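Local coordinates for sugar ABC transporter substrate-binding protein, BlMnBP1 (Bifidobacterium animalis subsp. lactis ATCC 27673, PDB 6I5R) that binds mannobiose and probably other beta-manno-oligosaccharides, and probably delivers them to its ABC transporter for uptake into the cell, at residues A[81-86]-A[319-324]. Sequence-based numbering, arbitrary orientation.
With ZN (zinc ion), chain P; BMA (beta-D-mannopyranose), chain B.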
loop_
_atom_site.group_PDB
_atom_site.type_symbol
_atom_site.label_atom_id
_atom_site.label_comp_id
_atom_site.label_asym_id
_atom_site.label_seq_id
_atom_site.Cartn_x
_atom_site.Cartn_y
_atom_site.Cartn_z
ATOM N N SER A 81 -8.025 -12.465 7.462
ATOM C CA SER A 81 -7.976 -12.354 6.006
ATOM C C SER A 81 -8.641 -11.067 5.551
ATOM O O SER A 81 -8.157 -10.408 4.622
ATOM C CB SER A 81 -8.645 -13.541 5.335
ATOM O OG SER A 81 -10.002 -13.584 5.729
ATOM N N ASN A 82 -9.749 -10.700 6.186
ATOM C CA ASN A 82 -10.444 -9.458 5.861
ATOM C C ASN A 82 -9.902 -8.328 6.744
ATOM O O ASN A 82 -10.605 -7.726 7.538
ATOM C CB ASN A 82 -11.944 -9.637 6.040
ATOM C CG ASN A 82 -12.742 -8.482 5.474
ATOM O OD1 ASN A 82 -12.194 -7.600 4.808
ATOM N ND2 ASN A 82 -14.053 -8.465 5.749
ATOM N N TYR A 83 -8.611 -8.045 6.592
ATOM C CA TYR A 83 -7.919 -7.295 7.635
ATOM C C TYR A 83 -8.482 -5.879 7.798
ATOM O O TYR A 83 -8.819 -5.458 8.910
ATOM C CB TYR A 83 -6.413 -7.219 7.381
ATOM C CG TYR A 83 -5.815 -6.378 8.505
ATOM C CD1 TYR A 83 -5.709 -6.896 9.786
ATOM C CD2 TYR A 83 -5.472 -5.035 8.307
ATOM C CE1 TYR A 83 -5.213 -6.126 10.827
ATOM C CE2 TYR A 83 -4.989 -4.254 9.349
ATOM C CZ TYR A 83 -4.858 -4.820 10.611
ATOM O OH TYR A 83 -4.377 -4.076 11.672
ATOM N N ALA A 84 -8.542 -5.109 6.705
ATOM C CA ALA A 84 -8.970 -3.722 6.823
ATOM C C ALA A 84 -10.270 -3.609 7.597
ATOM O O ALA A 84 -10.405 -2.762 8.495
ATOM C CB ALA A 84 -9.129 -3.107 5.438
ATOM N N ASP A 85 -11.231 -4.475 7.281
ATOM C CA ASP A 85 -12.550 -4.386 7.889
ATOM C C ASP A 85 -12.509 -4.798 9.360
ATOM O O ASP A 85 -13.079 -4.115 10.217
ATOM C CB ASP A 85 -13.520 -5.263 7.100
ATOM C CG ASP A 85 -13.810 -4.730 5.673
ATOM O OD1 ASP A 85 -13.732 -3.503 5.426
ATOM O OD2 ASP A 85 -14.162 -5.552 4.779
ATOM N N SER A 86 -11.795 -5.877 9.677
ATOM C CA SER A 86 -11.765 -6.351 11.058
ATOM C C SER A 86 -10.960 -5.423 11.970
ATOM O O SER A 86 -11.361 -5.184 13.120
ATOM C CB SER A 86 -11.233 -7.782 11.120
ATOM O OG SER A 86 -9.941 -7.856 10.606
ATOM N N GLY A 319 4.443 4.092 2.770
ATOM C CA GLY A 319 4.243 2.998 3.677
ATOM C C GLY A 319 3.184 2.060 3.133
ATOM O O GLY A 319 2.199 2.485 2.533
ATOM N N ASP A 320 3.406 0.769 3.335
ATOM C CA ASP A 320 2.371 -0.219 3.049
ATOM C C ASP A 320 1.295 -0.214 4.131
ATOM O O ASP A 320 0.129 0.105 3.862
ATOM C CB ASP A 320 3.006 -1.602 2.909
ATOM C CG ASP A 320 1.979 -2.700 2.852
ATOM O OD1 ASP A 320 1.168 -2.743 1.900
ATOM O OD2 ASP A 320 1.984 -3.536 3.745
ATOM N N TYR A 321 1.697 -0.489 5.368
ATOM C CA TYR A 321 0.833 -0.499 6.541
ATOM C C TYR A 321 1.670 -0.034 7.724
ATOM O O TYR A 321 2.825 -0.446 7.864
ATOM C CB TYR A 321 0.291 -1.894 6.825
ATOM C CG TYR A 321 -1.145 -2.137 6.424
ATOM C CD1 TYR A 321 -2.185 -1.417 6.997
ATOM C CD2 TYR A 321 -1.463 -3.121 5.504
ATOM C CE1 TYR A 321 -3.489 -1.664 6.672
ATOM C CE2 TYR A 321 -2.772 -3.358 5.150
ATOM C CZ TYR A 321 -3.790 -2.639 5.751
ATOM O OH TYR A 321 -5.113 -2.891 5.407
ATOM N N SER A 322 1.109 0.837 8.555
ATOM C CA SER A 322 1.868 1.412 9.651
ATOM C C SER A 322 1.434 0.824 10.986
ATOM O O SER A 322 0.246 0.588 11.212
ATOM C CB SER A 322 1.703 2.927 9.690
ATOM O OG SER A 322 2.363 3.510 8.583
ATOM N N TYR A 323 2.410 0.628 11.872
ATOM C CA TYR A 323 2.115 0.205 13.235
ATOM C C TYR A 323 1.527 1.341 14.062
ATOM O O TYR A 323 2.103 2.434 14.117
ATOM C CB TYR A 323 3.365 -0.260 13.940
ATOM C CG TYR A 323 4.216 -1.269 13.241
ATOM C CD1 TYR A 323 3.888 -2.614 13.269
ATOM C CD2 TYR A 323 5.351 -0.884 12.564
ATOM C CE1 TYR A 323 4.662 -3.534 12.655
ATOM C CE2 TYR A 323 6.152 -1.803 11.953
ATOM C CZ TYR A 323 5.799 -3.123 11.984
ATOM O OH TYR A 323 6.593 -4.030 11.384
ATOM N N GLY A 324 0.406 1.069 14.732
ATOM C CA GLY A 324 -0.154 1.992 15.693
ATOM C C GLY A 324 -0.437 1.275 16.996
ATOM O O GLY A 324 -0.736 0.082 17.018
HETATM ZN ZN ZN P . -13.832 -5.568 2.729
HETATM C C1 BMA B . -2.219 -7.892 1.538
HETATM C C2 BMA B . -3.323 -6.812 1.752
HETATM C C3 BMA B . -2.832 -5.522 1.174
HETATM C C4 BMA B . -1.411 -5.205 1.631
HETATM C C5 BMA B . -0.465 -6.366 1.321
HETATM C C6 BMA B . 0.936 -6.103 1.837
HETATM O O2 BMA B . -3.505 -6.531 3.138
HETATM O O3 BMA B . -3.678 -4.414 1.500
HETATM O O4 BMA B . -0.979 -4.071 0.925
HETATM O O5 BMA B . -0.971 -7.531 1.994
HETATM O O6 BMA B . 0.937 -6.013 3.271
HETATM O O HOH W 1 -13.810 -3.728 2.890
HETATM O O HOH W 2 -15.611 -4.968 3.633
#
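Ala84 in the first turn of helix 83-93 and Tyr321, at the break in strand 314-325, are the backbone positions of closest approach, yet their CA atoms stand 10.3 Å apart, so two tyrosine side chains bridge the gap. They pass each other from opposite directions and make a T-shaped stack: the edge of the Tyr83 ring is turned to the face of Tyr321, with centroids 5.5 Å apart and planes at 89°. On Tyr83 the CD2-CE2 side does the touching, CD2 lying 3.9 Å from CZ of Tyr321. The Tyr321 hydroxyl sits beyond that edge, in the plane of the Tyr83 ring, with OH 3.6 Å from Tyr83 CD2, and the methyl of Ala84 rests against this same oxygen. CG of Tyr83 is anti to its backbone N (chi1 178°), which puts the CD2-CE2 edge against Tyr321. Beside the tyrosine pair lies a mannose of the bound mannobiose. Its O2 approaches the Tyr321 ring at the edge, near the ring plane and 3.8 Å from CE2, while the Asp320 carboxylate takes one hydroxyl on each oxygen: O4 of the mannose on OD1 and O6 on OD2, both at 2.7 Å. Asn145 also bonds to OD2, fixing the carboxylate's rotation. With an alanine in place of Tyr321, the Tyr83 edge would probably lose its aromatic partner and a gap open beside the mannose. On the opposite side of the helix start, Asp85 OD2 binds a zinc ion. Asp320 and Tyr321 line the sugar site of this periplasmic-binding-protein fold, and Tyr83 backs Tyr321 from the helix side. Tyr83 gives its hydroxyl to Met102 O of strand 100-102, whose antiparallel neighbour is strand 314-325; Tyr321 packs on Met102, and strand 139-155 pairs antiparallel with strand 314-325 as well.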